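CELL WALL surface anchor family protein (PDB 2WW8) forms the adhesin subunit of the pneumococcal pilus and recognises host cells, probably through a metal-binding domain related to those of integrins. Local coordinates at residues N233-S238 and L350-G355; M237-N242 and R247-G252; A276-D281 and T359-M364; D444-Q449 and L494-S499. All coordinates share one frame; numbering follows the deposited sequence.

Interaction 1. Residues N233-S238 and L350-G355; sequences NSNSMS and LMYQFG. With MG (magnesium ion), chain B.
Asn235 grips the 350-355 loop with both its backbone and its side chain. Its backbone N donates to Gly355 O at 3.0 Å, on a lone pair and in the carbonyl plane. Its ND2 reaches Tyr352 O at 3.1 Å in an almost straight bond (N-H...O 177°) that lies in the plane of the amide. CG stands anti to the carbonyl carbon (chi1 -65°), which sends the same amide across the Tyr352 ring: ND2 sits 3.3 Å above the ring plane, over its centre. Amide and ring are only 22° apart, so they stack nearly flat and the N-H groups do not point into the ring. Tyr352 O also accepts from Gly355 N, tying the turn of its own loop to the Asn235 bond. With no side chain on Gly355, Asn235 OD1 comes within 3.4 Å of its CA. A water donates to Gly355 O and accepts a weak bond from Ser236 N.

Ser234 and Ser236 hold the magnesium ion, each OG at 2.2 Å, while three waters and Asp387 fill the other positions. Asp232 hydrogen-bonds Ser234 OG from the second shell. Asp232, Ser234 and Ser236 make up the DxSxS signature of the metal ion-dependent adhesion site (MIDAS) of von Willebrand factor A domains, the integrin inserted domains among them.

The 233-238 loop follows strand 225-232 of the parallel sheet. The 350-355 loop leads into helix 359-373, and Phe354 anchors it on strands 284-292 and 311-315.

Interaction 2. Residues M237-N242 and R247-G252; sequences MSNIRN and RAERAG
The amide of Asn242 lies on one face of the Arg247 guanidinium, the two planes only 11° apart and ND2 3.1 Å above the guanidinium, offset toward its rim. Asn242 ND2 and Arg247 NE are 3.2 Å apart, but both are donors, so this is stacking and not a hydrogen bond. ND2 donates to Ser236 O and to a water; the guanidinium is held at NH1 by a salt bridge with Asp387, a ligand of the magnesium ion.

A second amide, that of Asn239, presents its oxygen to the start of helix 247-263. OD1 accepts from Glu249 N at 2.8 Å, on a lone pair and in the carbonyl plane, and ND2 is held by Thr340 O. The amide crosses the Glu249 side chain at about a right angle; that carboxylate pairs with Arg246. One residue earlier on the helix, Ala248 N donates to Met237 O at 2.9 Å in a clearly bent bond (131°). The water that accepts from Asn242 ND2 also accepts from Arg247 N at 3.1 Å. Met237 supplies the apolar part. Its chain bends at chi2 and chi3, laying SD against Arg247 CB and bringing CE within 3.8 Å of Ala251 CB.

Three successive N-H groups of the first helical turn are thus met by a water, a main-chain carbonyl and an amide oxygen. The helix end would be expected to polarise these acceptors. Arg247, as a second-shell residue, ties the helix start to Asp387 in the first shell of the metal site, and its charge would probably polarise that carboxylate.

Interaction 3. Residues A276-D281 and T359-M364; sequences ASTIFD and TQKALM
Ile279 and Ala362 bring the irregular 276-281 run alongside helix 359-373, their CA atoms 6.6 Å apart, before the run turns away in an inverse gamma turn centred on Phe280. The polar half of the contact belongs to Lys361, whose NZ donates to Thr278 OG1 at 2.8 Å. CG of the lysine is anti to its backbone N (chi1 -174°) and the chain stays extended to its end, so it spans the gap and runs side by side with Thr278, both pointing the same way. CE follows the hydroxyl closely, 3.5 Å from Thr278 OG1. Glu437 forms a salt bridge with the same NZ, so the ammonium group has both a charged and a neutral oxygen partner.

The apolar half is made by Ile279. Its CG1 and CD1 fold toward the helix, chi1 and chi2 both near -53°, and CD1 settles 3.9 Å from Ala362 CA. Lys361 O is equally close to Ile279 CD1, at 3.9 Å, so the methyl rests on helix backbone rather than on a side-chain tip. Behind it, Ile279 CG1 lies 4.2 Å from Lys361 CG, where the aliphatic stem of the lysine passes the isoleucine.

The contact joins the loop after strand 269-275, an outermost strand of the parallel sheet, to a helix of the von Willebrand factor A-like domain, with the magnesium ion about 12 Å from the Ala362 side chain. Ala362 touches Tyr275 of that strand. Lys361 leans on Phe285 of strand 284-292, while Leu363 faces helix 516-526.

Interaction 4. Residues D444-Q449 and L494-S499; sequences DGQSYQ and LNWRES
Asp444 and Arg497 supply the charged link. Arg497 NH1 donates to Asp444 OD2 at 2.7 Å with an N-H...O angle of 146°, forming a salt bridge through a single oxygen. The nitrogen comes to the anti side of OD2 and well out of the carboxylate plane, and the two flat groups are turned 54° from each other. Arg497 NH2, the other terminal nitrogen, passes Asp444 CB at 3.5 Å. Gly290 O accepts from the same NH1, so the arginine ties the loop to strand 284-292.

Hydrogen bonds within 444-449 shape the loop itself. Asp444 OD1 takes a weak bond from Gln446 N, leaving the two carboxylate oxygens with different tasks. Further on, Ser447 OG accepts from Gln449 N at 3.0 Å, an ST turn. Strands 489-496 and 284-292 pair in an antiparallel sheet that lies in sequence between strands of the parallel core, consistent with insertions into the von Willebrand factor A fold.

Van der Waals packing comes from Gln446 and Trp496. Gln446 swings its CG away from the backbone N and then bends at chi2, setting the amide obliquely against the six-membered ring. Gln446 CD comes within 3.4 Å of Trp496 CZ3, with the amide and indole planes 44° apart. Phe451 also meets the indole, the two ring planes moderately inclined.

In the fold
Interactions 1 and 2 share Met237 and Ser238, and Arg241 NE of interaction 2 bonds Asn235 O of interaction 1; together they hold the metal-binding loop between the distant 350-355 loop and the start of helix 247-263. Interaction 3 is the most buried. It meets interaction 1 through Ser277 N and Phe354 O, and its helix 359-373 follows shortly after the 350-355 loop. Interaction 4 touches none of the others; it lies toward the surface, its centre about 17 Å from that of interaction 1. Metal coordination and amide bonds mark the first, helix-end bonds the second, a lysine with aliphatic packing the third, and a salt bridge the fourth.

Interaction 1. Residues N233-S238 and L350-G355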
loop_
_atom_site.group_PDB
_atom_site.type_symbol
_atom_site.label_atom_id
_atom_site.label_comp_id
_atom_site.label_asym_id
_atom_site.label_seq_id
_atom_site.Cartn_x
_atom_site.Cartn_y
_atom_site.Cartn_z
ATOM N N ASN A 233 -22.081 20.626 26.172
ATOM C CA ASN A 233 -21.854 19.301 26.793
ATOM C C ASN A 233 -22.772 19.183 28.045
ATOM O O ASN A 233 -22.396 18.532 29.034
ATOM C CB ASN A 233 -20.375 19.091 27.136
ATOM C CG ASN A 233 -20.002 17.628 27.485
ATOM O OD1 ASN A 233 -19.413 17.414 28.536
ATOM N ND2 ASN A 233 -20.362 16.658 26.676
ATOM N N SER A 234 -23.951 19.819 28.010
ATOM C CA SER A 234 -24.912 19.774 29.119
ATOM C C SER A 234 -25.427 18.299 29.295
ATOM O O SER A 234 -25.277 17.451 28.401
ATOM C CB SER A 234 -26.078 20.760 28.893
ATOM O OG SER A 234 -26.739 20.355 27.691
ATOM N N ASN A 235 -26.028 17.990 30.450
ATOM C CA ASN A 235 -26.443 16.617 30.778
ATOM C C ASN A 235 -27.387 16.005 29.720
ATOM O O ASN A 235 -27.282 14.825 29.417
ATOM C CB ASN A 235 -27.175 16.648 32.132
ATOM C CG ASN A 235 -26.263 17.065 33.275
ATOM O OD1 ASN A 235 -25.052 16.898 33.198
ATOM N ND2 ASN A 235 -26.840 17.630 34.319
ATOM N N SER A 236 -28.318 16.807 29.182
ATOM C CA SER A 236 -29.243 16.384 28.137
ATOM C C SER A 236 -28.514 15.823 26.913
ATOM O O SER A 236 -29.133 15.152 26.093
ATOM C CB SER A 236 -30.056 17.584 27.654
ATOM O OG SER A 236 -29.230 18.616 27.132
ATOM N N MET A 237 -27.224 16.151 26.734
ATOM C CA MET A 237 -26.494 15.549 25.592
ATOM C C MET A 237 -26.117 14.087 25.809
ATOM O O MET A 237 -25.673 13.443 24.890
ATOM C CB MET A 237 -25.211 16.349 25.238
ATOM C CG MET A 237 -25.465 17.815 24.870
ATOM S SD MET A 237 -26.095 17.874 23.180
ATOM C CE MET A 237 -24.634 17.507 22.202
ATOM N N SER A 238 -26.195 13.578 27.035
ATOM C CA SER A 238 -25.943 12.173 27.330
ATOM C C SER A 238 -26.504 11.206 26.290
ATOM O O SER A 238 -27.680 11.307 25.905
ATOM C CB SER A 238 -26.606 11.872 28.693
ATOM O OG SER A 238 -26.738 10.479 28.835
ATOM N N LEU A 350 -21.719 13.952 41.408
ATOM C CA LEU A 350 -21.182 15.295 41.472
ATOM C C LEU A 350 -21.126 15.960 40.083
ATOM O O LEU A 350 -21.502 17.113 39.938
ATOM C CB LEU A 350 -19.786 15.212 42.093
ATOM C CG LEU A 350 -18.971 16.532 42.006
ATOM C CD1 LEU A 350 -19.551 17.475 43.051
ATOM C CD2 LEU A 350 -17.480 16.207 42.313
ATOM N N MET A 351 -20.659 15.288 39.030
ATOM C CA MET A 351 -20.455 16.030 37.782
ATOM C C MET A 351 -21.739 16.482 37.130
ATOM O O MET A 351 -21.727 17.398 36.308
ATOM C CB MET A 351 -19.629 15.255 36.760
ATOM C CG MET A 351 -18.245 14.835 37.326
ATOM S SD MET A 351 -17.259 16.352 37.737
ATOM C CE MET A 351 -17.408 17.266 36.190
ATOM N N TYR A 352 -22.842 15.833 37.482
ATOM C CA TYR A 352 -24.176 16.274 37.017
ATOM C C TYR A 352 -24.447 17.716 37.436
ATOM O O TYR A 352 -25.137 18.486 36.723
ATOM C CB TYR A 352 -25.165 15.256 37.635
ATOM C CG TYR A 352 -26.613 15.508 37.263
ATOM C CD1 TYR A 352 -27.354 16.504 37.904
ATOM C CD2 TYR A 352 -27.202 14.802 36.206
ATOM C CE1 TYR A 352 -28.697 16.757 37.527
ATOM C CE2 TYR A 352 -28.527 15.048 35.829
ATOM C CZ TYR A 352 -29.249 15.985 36.514
ATOM O OH TYR A 352 -30.547 16.206 36.156
ATOM N N GLN A 353 -23.908 18.103 38.602
ATOM C CA GLN A 353 -24.205 19.446 39.109
ATOM C C GLN A 353 -23.626 20.527 38.190
ATOM O O GLN A 353 -24.033 21.673 38.335
ATOM C CB GLN A 353 -23.723 19.658 40.548
ATOM C CG GLN A 353 -24.096 18.419 41.467
ATOM C CD GLN A 353 -25.596 18.135 41.493
ATOM O OE1 GLN A 353 -26.395 19.080 41.506
ATOM N NE2 GLN A 353 -25.983 16.848 41.510
ATOM N N PHE A 354 -22.711 20.170 37.274
ATOM C CA PHE A 354 -22.065 21.131 36.378
ATOM C C PHE A 354 -22.620 21.119 34.974
ATOM O O PHE A 354 -22.043 21.734 34.054
ATOM C CB PHE A 354 -20.536 20.824 36.374
ATOM C CG PHE A 354 -19.896 21.092 37.727
ATOM C CD1 PHE A 354 -20.047 20.205 38.781
ATOM C CD2 PHE A 354 -19.237 22.289 37.958
ATOM C CE1 PHE A 354 -19.494 20.482 40.034
ATOM C CE2 PHE A 354 -18.667 22.577 39.236
ATOM C CZ PHE A 354 -18.833 21.702 40.250
ATOM N N GLY A 355 -23.755 20.440 34.761
ATOM C CA GLY A 355 -24.209 20.239 33.369
ATOM C C GLY A 355 -25.447 20.999 32.914
ATOM O O GLY A 355 -26.252 20.427 32.172
HETATM MG MG MG B . -28.794 20.755 27.075
HETATM O O HOH W 1 -28.922 19.641 31.105
HETATM O O HOH W 2 -29.398 20.924 29.007
HETATM O O HOH W 3 -28.273 22.737 26.694
HETATM O O HOH W 4 -30.833 20.808 26.594
#

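Interaction 2. Residues M237-N242 and R247-G252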
loop_
_atom_site.group_PDB
_atom_site.type_symbol
_atom_site.label_atom_id
_atom_site.label_comp_id
_atom_site.label_asym_id
_atom_site.label_seq_id
_atom_site.Cartn_x
_atom_site.Cartn_y
_atom_site.Cartn_z
ATOM N N MET A 237 -27.224 16.151 26.734
ATOM C CA MET A 237 -26.494 15.549 25.592
ATOM C C MET A 237 -26.117 14.087 25.809
ATOM O O MET A 237 -25.673 13.443 24.890
ATOM C CB MET A 237 -25.211 16.349 25.238
ATOM C CG MET A 237 -25.465 17.815 24.870
ATOM S SD MET A 237 -26.095 17.874 23.180
ATOM C CE MET A 237 -24.634 17.507 22.202
ATOM N N SER A 238 -26.195 13.578 27.035
ATOM C CA SER A 238 -25.943 12.173 27.330
ATOM C C SER A 238 -26.504 11.206 26.290
ATOM O O SER A 238 -27.680 11.307 25.905
ATOM C CB SER A 238 -26.606 11.872 28.693
ATOM O OG SER A 238 -26.738 10.479 28.835
ATOM N N ASN A 239 -25.701 10.239 25.852
ATOM C CA ASN A 239 -25.982 9.501 24.625
ATOM C C ASN A 239 -27.285 8.672 24.754
ATOM O O ASN A 239 -28.038 8.474 23.767
ATOM C CB ASN A 239 -24.781 8.594 24.333
ATOM C CG ASN A 239 -23.644 9.364 23.663
ATOM O OD1 ASN A 239 -23.903 10.271 22.886
ATOM N ND2 ASN A 239 -22.409 9.053 23.989
ATOM N N ILE A 240 -27.520 8.169 25.979
ATOM C CA ILE A 240 -28.643 7.252 26.188
ATOM C C ILE A 240 -29.882 8.132 26.376
ATOM O O ILE A 240 -30.988 7.640 26.197
ATOM C CB ILE A 240 -28.452 6.269 27.376
ATOM C CG1 ILE A 240 -28.301 7.012 28.712
ATOM C CG2 ILE A 240 -27.302 5.276 27.093
ATOM C CD1 ILE A 240 -28.476 6.004 29.910
ATOM N N ARG A 241 -29.735 9.433 26.655
ATOM C CA ARG A 241 -30.960 10.226 26.841
ATOM C C ARG A 241 -31.722 10.435 25.538
ATOM O O ARG A 241 -31.203 10.137 24.446
ATOM C CB ARG A 241 -30.759 11.537 27.579
ATOM C CG ARG A 241 -30.436 11.360 29.093
ATOM C CD ARG A 241 -30.504 12.719 29.891
ATOM N NE ARG A 241 -29.310 12.945 30.728
ATOM C CZ ARG A 241 -29.077 12.528 31.972
ATOM N NH1 ARG A 241 -29.974 11.870 32.669
ATOM N NH2 ARG A 241 -27.900 12.783 32.530
ATOM N N ASN A 242 -32.930 10.989 25.656
ATOM C CA ASN A 242 -33.694 11.385 24.469
ATOM C C ASN A 242 -34.004 10.194 23.581
ATOM O O ASN A 242 -33.873 10.311 22.343
ATOM C CB ASN A 242 -32.982 12.499 23.684
ATOM C CG ASN A 242 -32.422 13.558 24.614
ATOM O OD1 ASN A 242 -33.194 14.256 25.256
ATOM N ND2 ASN A 242 -31.099 13.683 24.693
ATOM N N ARG A 247 -26.745 12.025 21.372
ATOM C CA ARG A 247 -26.428 13.410 21.076
ATOM C C ARG A 247 -24.932 13.737 21.171
ATOM O O ARG A 247 -24.358 14.300 20.206
ATOM C CB ARG A 247 -27.213 14.398 21.933
ATOM C CG ARG A 247 -28.722 14.408 21.577
ATOM C CD ARG A 247 -29.436 15.510 22.359
ATOM N NE ARG A 247 -30.861 15.503 22.061
ATOM C CZ ARG A 247 -31.730 16.269 22.701
ATOM N NH1 ARG A 247 -31.332 17.061 23.695
ATOM N NH2 ARG A 247 -33.002 16.180 22.362
ATOM N N ALA A 248 -24.311 13.383 22.299
ATOM C CA ALA A 248 -22.917 13.747 22.536
ATOM C C ALA A 248 -22.011 13.100 21.488
ATOM O O ALA A 248 -21.130 13.764 20.887
ATOM C CB ALA A 248 -22.510 13.442 23.950
ATOM N N GLU A 249 -22.218 11.814 21.260
ATOM C CA GLU A 249 -21.301 11.151 20.368
ATOM C C GLU A 249 -21.434 11.667 18.942
ATOM O O GLU A 249 -20.438 11.812 18.221
ATOM C CB GLU A 249 -21.297 9.621 20.478
ATOM C CG GLU A 249 -22.313 8.911 19.716
ATOM C CD GLU A 249 -22.375 7.411 19.944
ATOM O OE1 GLU A 249 -21.671 6.823 20.792
ATOM O OE2 GLU A 249 -23.207 6.812 19.254
ATOM N N ARG A 250 -22.652 11.921 18.497
ATOM C CA ARG A 250 -22.824 12.381 17.149
ATOM C C ARG A 250 -22.363 13.826 16.962
ATOM O O ARG A 250 -21.854 14.157 15.898
ATOM C CB ARG A 250 -24.241 12.115 16.608
ATOM C CG ARG A 250 -24.547 10.608 16.508
ATOM C CD ARG A 250 -25.977 10.354 16.123
ATOM N NE ARG A 250 -26.168 8.925 16.022
ATOM C CZ ARG A 250 -27.338 8.282 15.922
ATOM N NH1 ARG A 250 -28.510 8.916 15.859
ATOM N NH2 ARG A 250 -27.330 6.959 15.824
ATOM N N ALA A 251 -22.604 14.696 17.930
ATOM C CA ALA A 251 -22.148 16.096 17.843
ATOM C C ALA A 251 -20.642 16.081 17.902
ATOM O O ALA A 251 -20.084 16.922 17.221
ATOM C CB ALA A 251 -22.673 16.934 18.996
ATOM N N GLY A 252 -20.030 15.199 18.710
ATOM C CA GLY A 252 -18.565 15.067 18.800
ATOM C C GLY A 252 -17.958 14.552 17.497
ATOM O O GLY A 252 -17.003 15.149 16.977
HETATM O O HOH W 5 -28.897 11.761 23.594
#

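Interaction 3. Residues A276-D281 and T359-M364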
loop_
_atom_site.group_PDB
_atom_site.type_symbol
_atom_site.label_atom_id
_atom_site.label_comp_id
_atom_site.label_asym_id
_atom_site.label_seq_id
_atom_site.Cartn_x
_atom_site.Cartn_y
_atom_site.Cartn_z
ATOM N N ALA A 276 -21.000 23.910 29.706
ATOM C CA ALA A 276 -22.296 23.524 30.272
ATOM C C ALA A 276 -22.549 24.592 31.332
ATOM O O ALA A 276 -22.860 25.744 30.903
ATOM C CB ALA A 276 -22.353 22.040 30.748
ATOM N N SER A 277 -22.494 24.293 32.640
ATOM C CA SER A 277 -22.667 25.377 33.624
ATOM C C SER A 277 -21.459 26.314 33.641
ATOM O O SER A 277 -21.500 27.374 34.276
ATOM C CB SER A 277 -22.788 24.800 35.075
ATOM O OG SER A 277 -23.940 23.961 35.168
ATOM N N THR A 278 -20.346 25.864 33.051
ATOM C CA THR A 278 -19.142 26.689 32.910
ATOM C C THR A 278 -18.408 26.148 31.685
ATOM O O THR A 278 -18.878 25.203 31.029
ATOM C CB THR A 278 -18.213 26.749 34.201
ATOM O OG1 THR A 278 -17.099 27.666 34.039
ATOM C CG2 THR A 278 -17.627 25.339 34.437
ATOM N N ILE A 279 -17.289 26.804 31.367
ATOM C CA ILE A 279 -16.434 26.331 30.299
ATOM C C ILE A 279 -15.690 25.080 30.791
ATOM O O ILE A 279 -15.044 25.111 31.831
ATOM C CB ILE A 279 -15.376 27.394 29.858
ATOM C CG1 ILE A 279 -16.039 28.732 29.506
ATOM C CG2 ILE A 279 -14.447 26.751 28.798
ATOM C CD1 ILE A 279 -17.128 28.530 28.504
ATOM N N PHE A 280 -15.779 23.976 30.052
ATOM C CA PHE A 280 -15.168 22.744 30.489
ATOM C C PHE A 280 -13.677 22.718 30.089
ATOM O O PHE A 280 -13.320 22.284 29.009
ATOM C CB PHE A 280 -15.946 21.524 29.908
ATOM C CG PHE A 280 -17.195 21.203 30.650
ATOM C CD1 PHE A 280 -17.584 21.975 31.771
ATOM C CD2 PHE A 280 -18.004 20.132 30.258
ATOM C CE1 PHE A 280 -18.706 21.621 32.484
ATOM C CE2 PHE A 280 -19.160 19.783 30.977
ATOM C CZ PHE A 280 -19.484 20.535 32.119
ATOM N N ASP A 281 -12.814 23.243 30.948
ATOM C CA ASP A 281 -11.423 23.518 30.621
ATOM C C ASP A 281 -10.450 22.928 31.634
ATOM O O ASP A 281 -9.241 23.210 31.601
ATOM C CB ASP A 281 -11.169 25.031 30.471
ATOM C CG ASP A 281 -11.344 25.762 31.816
ATOM O OD1 ASP A 281 -11.646 25.118 32.865
ATOM O OD2 ASP A 281 -11.173 26.994 31.825
ATOM N N THR A 359 -25.065 29.702 28.257
ATOM C CA THR A 359 -24.773 30.026 26.853
ATOM C C THR A 359 -23.951 31.321 26.799
ATOM O O THR A 359 -22.965 31.382 26.070
ATOM C CB THR A 359 -26.099 30.280 26.092
ATOM O OG1 THR A 359 -26.917 29.126 26.277
ATOM C CG2 THR A 359 -25.851 30.435 24.538
ATOM N N GLN A 360 -24.295 32.312 27.620
ATOM C CA GLN A 360 -23.590 33.596 27.556
ATOM C C GLN A 360 -22.094 33.499 27.769
ATOM O O GLN A 360 -21.263 34.141 27.117
ATOM C CB GLN A 360 -24.178 34.515 28.628
ATOM C CG GLN A 360 -23.635 35.903 28.544
ATOM C CD GLN A 360 -24.244 36.829 29.616
ATOM O OE1 GLN A 360 -25.046 36.432 30.498
ATOM N NE2 GLN A 360 -23.816 38.115 29.527
ATOM N N LYS A 361 -21.737 32.640 28.711
ATOM C CA LYS A 361 -20.346 32.455 29.076
ATOM C C LYS A 361 -19.554 31.817 27.918
ATOM O O LYS A 361 -18.375 32.141 27.669
ATOM C CB LYS A 361 -20.262 31.601 30.373
ATOM C CG LYS A 361 -18.831 31.434 30.966
ATOM C CD LYS A 361 -18.862 30.754 32.376
ATOM C CE LYS A 361 -17.491 31.000 33.088
ATOM N NZ LYS A 361 -17.469 30.399 34.454
ATOM N N ALA A 362 -20.216 30.930 27.199
ATOM C CA ALA A 362 -19.610 30.306 26.053
ATOM C C ALA A 362 -19.410 31.316 24.926
ATOM O O ALA A 362 -18.362 31.302 24.306
ATOM C CB ALA A 362 -20.532 29.179 25.540
ATOM N N LEU A 363 -20.434 32.111 24.622
ATOM C CA LEU A 363 -20.339 33.159 23.600
ATOM C C LEU A 363 -19.222 34.134 24.011
ATOM O O LEU A 363 -18.430 34.569 23.174
ATOM C CB LEU A 363 -21.699 33.872 23.481
ATOM C CG LEU A 363 -22.806 33.078 22.792
ATOM C CD1 LEU A 363 -24.173 33.789 23.029
ATOM C CD2 LEU A 363 -22.544 32.812 21.292
ATOM N N MET A 364 -19.150 34.493 25.294
ATOM C CA MET A 364 -18.042 35.302 25.788
ATOM C C MET A 364 -16.645 34.768 25.534
ATOM O O MET A 364 -15.762 35.538 25.142
ATOM C CB MET A 364 -18.165 35.720 27.267
ATOM C CG MET A 364 -19.344 36.590 27.518
ATOM S SD MET A 364 -19.825 36.652 29.264
ATOM C CE MET A 364 -18.240 37.121 30.074
#

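Interaction 4. Residues D444-Q449 and L494-S499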
loop_
_atom_site.group_PDB
_atom_site.type_symbol
_atom_site.label_atom_id
_atom_site.label_comp_id
_atom_site.label_asym_id
_atom_site.label_seq_id
_atom_site.Cartn_x
_atom_site.Cartn_y
_atom_site.Cartn_z
ATOM N N ASP A 444 -29.474 28.186 37.621
ATOM C CA ASP A 444 -28.674 27.027 37.997
ATOM C C ASP A 444 -29.025 25.825 37.112
ATOM O O ASP A 444 -28.708 24.691 37.509
ATOM C CB ASP A 444 -28.816 26.755 39.501
ATOM C CG ASP A 444 -30.198 26.165 39.878
ATOM O OD1 ASP A 444 -31.113 26.017 39.000
ATOM O OD2 ASP A 444 -30.351 25.834 41.080
ATOM N N GLY A 445 -29.662 26.043 35.945
ATOM C CA GLY A 445 -30.205 24.892 35.169
ATOM C C GLY A 445 -31.669 24.613 35.362
ATOM O O GLY A 445 -32.199 23.824 34.610
ATOM N N GLN A 446 -32.348 25.254 36.324
ATOM C CA GLN A 446 -33.764 25.002 36.617
ATOM C C GLN A 446 -34.707 25.375 35.473
ATOM O O GLN A 446 -35.610 24.617 35.142
ATOM C CB GLN A 446 -34.188 25.811 37.833
ATOM C CG GLN A 446 -35.545 25.431 38.456
ATOM C CD GLN A 446 -35.479 24.043 39.036
ATOM O OE1 GLN A 446 -34.618 23.729 39.859
ATOM N NE2 GLN A 446 -36.339 23.188 38.553
ATOM N N SER A 447 -34.521 26.543 34.878
ATOM C CA SER A 447 -35.468 26.964 33.840
ATOM C C SER A 447 -34.812 28.099 33.016
ATOM O O SER A 447 -33.953 28.802 33.494
ATOM C CB SER A 447 -36.702 27.547 34.534
ATOM O OG SER A 447 -37.721 27.833 33.621
ATOM N N TYR A 448 -35.291 28.268 31.800
ATOM C CA TYR A 448 -35.129 29.446 31.002
ATOM C C TYR A 448 -35.773 30.651 31.700
ATOM O O TYR A 448 -35.315 31.772 31.510
ATOM C CB TYR A 448 -35.857 29.201 29.688
ATOM C CG TYR A 448 -35.784 30.316 28.673
ATOM C CD1 TYR A 448 -34.634 30.471 27.873
ATOM C CD2 TYR A 448 -36.882 31.163 28.482
ATOM C CE1 TYR A 448 -34.556 31.507 26.913
ATOM C CE2 TYR A 448 -36.828 32.205 27.531
ATOM C CZ TYR A 448 -35.666 32.338 26.743
ATOM O OH TYR A 448 -35.565 33.325 25.785
ATOM N N GLN A 449 -36.855 30.423 32.450
ATOM C CA GLN A 449 -37.502 31.489 33.198
ATOM C C GLN A 449 -36.709 31.853 34.440
ATOM O O GLN A 449 -35.988 31.060 35.049
ATOM C CB GLN A 449 -38.953 31.086 33.551
ATOM C CG GLN A 449 -39.851 30.739 32.338
ATOM C CD GLN A 449 -40.103 31.942 31.406
ATOM O OE1 GLN A 449 -40.159 33.110 31.848
ATOM N NE2 GLN A 449 -40.304 31.652 30.118
ATOM N N LEU A 494 -40.944 25.723 51.086
ATOM C CA LEU A 494 -39.893 26.007 50.128
ATOM C C LEU A 494 -40.136 27.164 49.151
ATOM O O LEU A 494 -41.249 27.300 48.606
ATOM C CB LEU A 494 -39.566 24.768 49.283
ATOM C CG LEU A 494 -39.232 23.482 50.045
ATOM C CD1 LEU A 494 -39.140 22.294 49.103
ATOM C CD2 LEU A 494 -37.967 23.651 50.959
ATOM N N ASN A 495 -39.063 27.901 48.883
ATOM C CA ASN A 495 -39.097 28.999 47.920
ATOM C C ASN A 495 -37.905 28.763 47.005
ATOM O O ASN A 495 -36.900 28.155 47.419
ATOM C CB ASN A 495 -38.882 30.387 48.563
ATOM C CG ASN A 495 -40.111 30.978 49.207
ATOM O OD1 ASN A 495 -41.217 30.442 49.190
ATOM N ND2 ASN A 495 -39.908 32.155 49.788
ATOM N N TRP A 496 -37.993 29.223 45.749
ATOM C CA TRP A 496 -36.754 29.236 44.913
ATOM C C TRP A 496 -35.711 30.236 45.526
ATOM O O TRP A 496 -36.108 31.294 46.064
ATOM C CB TRP A 496 -37.114 29.760 43.496
ATOM C CG TRP A 496 -38.126 28.923 42.857
ATOM C CD1 TRP A 496 -39.431 29.244 42.628
ATOM C CD2 TRP A 496 -37.948 27.576 42.370
ATOM N NE1 TRP A 496 -40.081 28.188 42.065
ATOM C CE2 TRP A 496 -39.193 27.159 41.873
ATOM C CE3 TRP A 496 -36.856 26.694 42.313
ATOM C CZ2 TRP A 496 -39.406 25.891 41.314
ATOM C CZ3 TRP A 496 -37.056 25.432 41.758
ATOM C CH2 TRP A 496 -38.327 25.049 41.264
ATOM N N ARG A 497 -34.419 29.921 45.497
ATOM C CA ARG A 497 -33.398 30.854 45.997
ATOM C C ARG A 497 -33.284 32.117 45.122
ATOM O O ARG A 497 -33.661 32.085 43.926
ATOM C CB ARG A 497 -32.052 30.111 46.215
ATOM C CG ARG A 497 -31.215 29.912 44.985
ATOM C CD ARG A 497 -29.917 29.160 45.351
ATOM N NE ARG A 497 -28.909 29.189 44.292
ATOM C CZ ARG A 497 -28.803 28.272 43.340
ATOM N NH1 ARG A 497 -29.669 27.262 43.303
ATOM N NH2 ARG A 497 -27.868 28.390 42.388
ATOM N N GLU A 498 -32.862 33.224 45.760
ATOM C CA GLU A 498 -32.819 34.524 45.147
ATOM C C GLU A 498 -32.250 34.470 43.706
ATOM O O GLU A 498 -32.809 35.044 42.803
ATOM C CB GLU A 498 -31.931 35.480 45.946
ATOM C CG GLU A 498 -32.164 36.919 45.502
ATOM C CD GLU A 498 -31.336 37.325 44.241
ATOM O OE1 GLU A 498 -30.239 36.731 44.063
ATOM O OE2 GLU A 498 -31.722 38.217 43.409
ATOM N N SER A 499 -31.121 33.809 43.522
ATOM C CA SER A 499 -30.435 33.861 42.219
ATOM C C SER A 499 -31.171 33.176 41.055
ATOM O O SER A 499 -30.762 33.339 39.919
ATOM C CB SER A 499 -29.019 33.326 42.405
ATOM O OG SER A 499 -29.097 31.925 42.480
#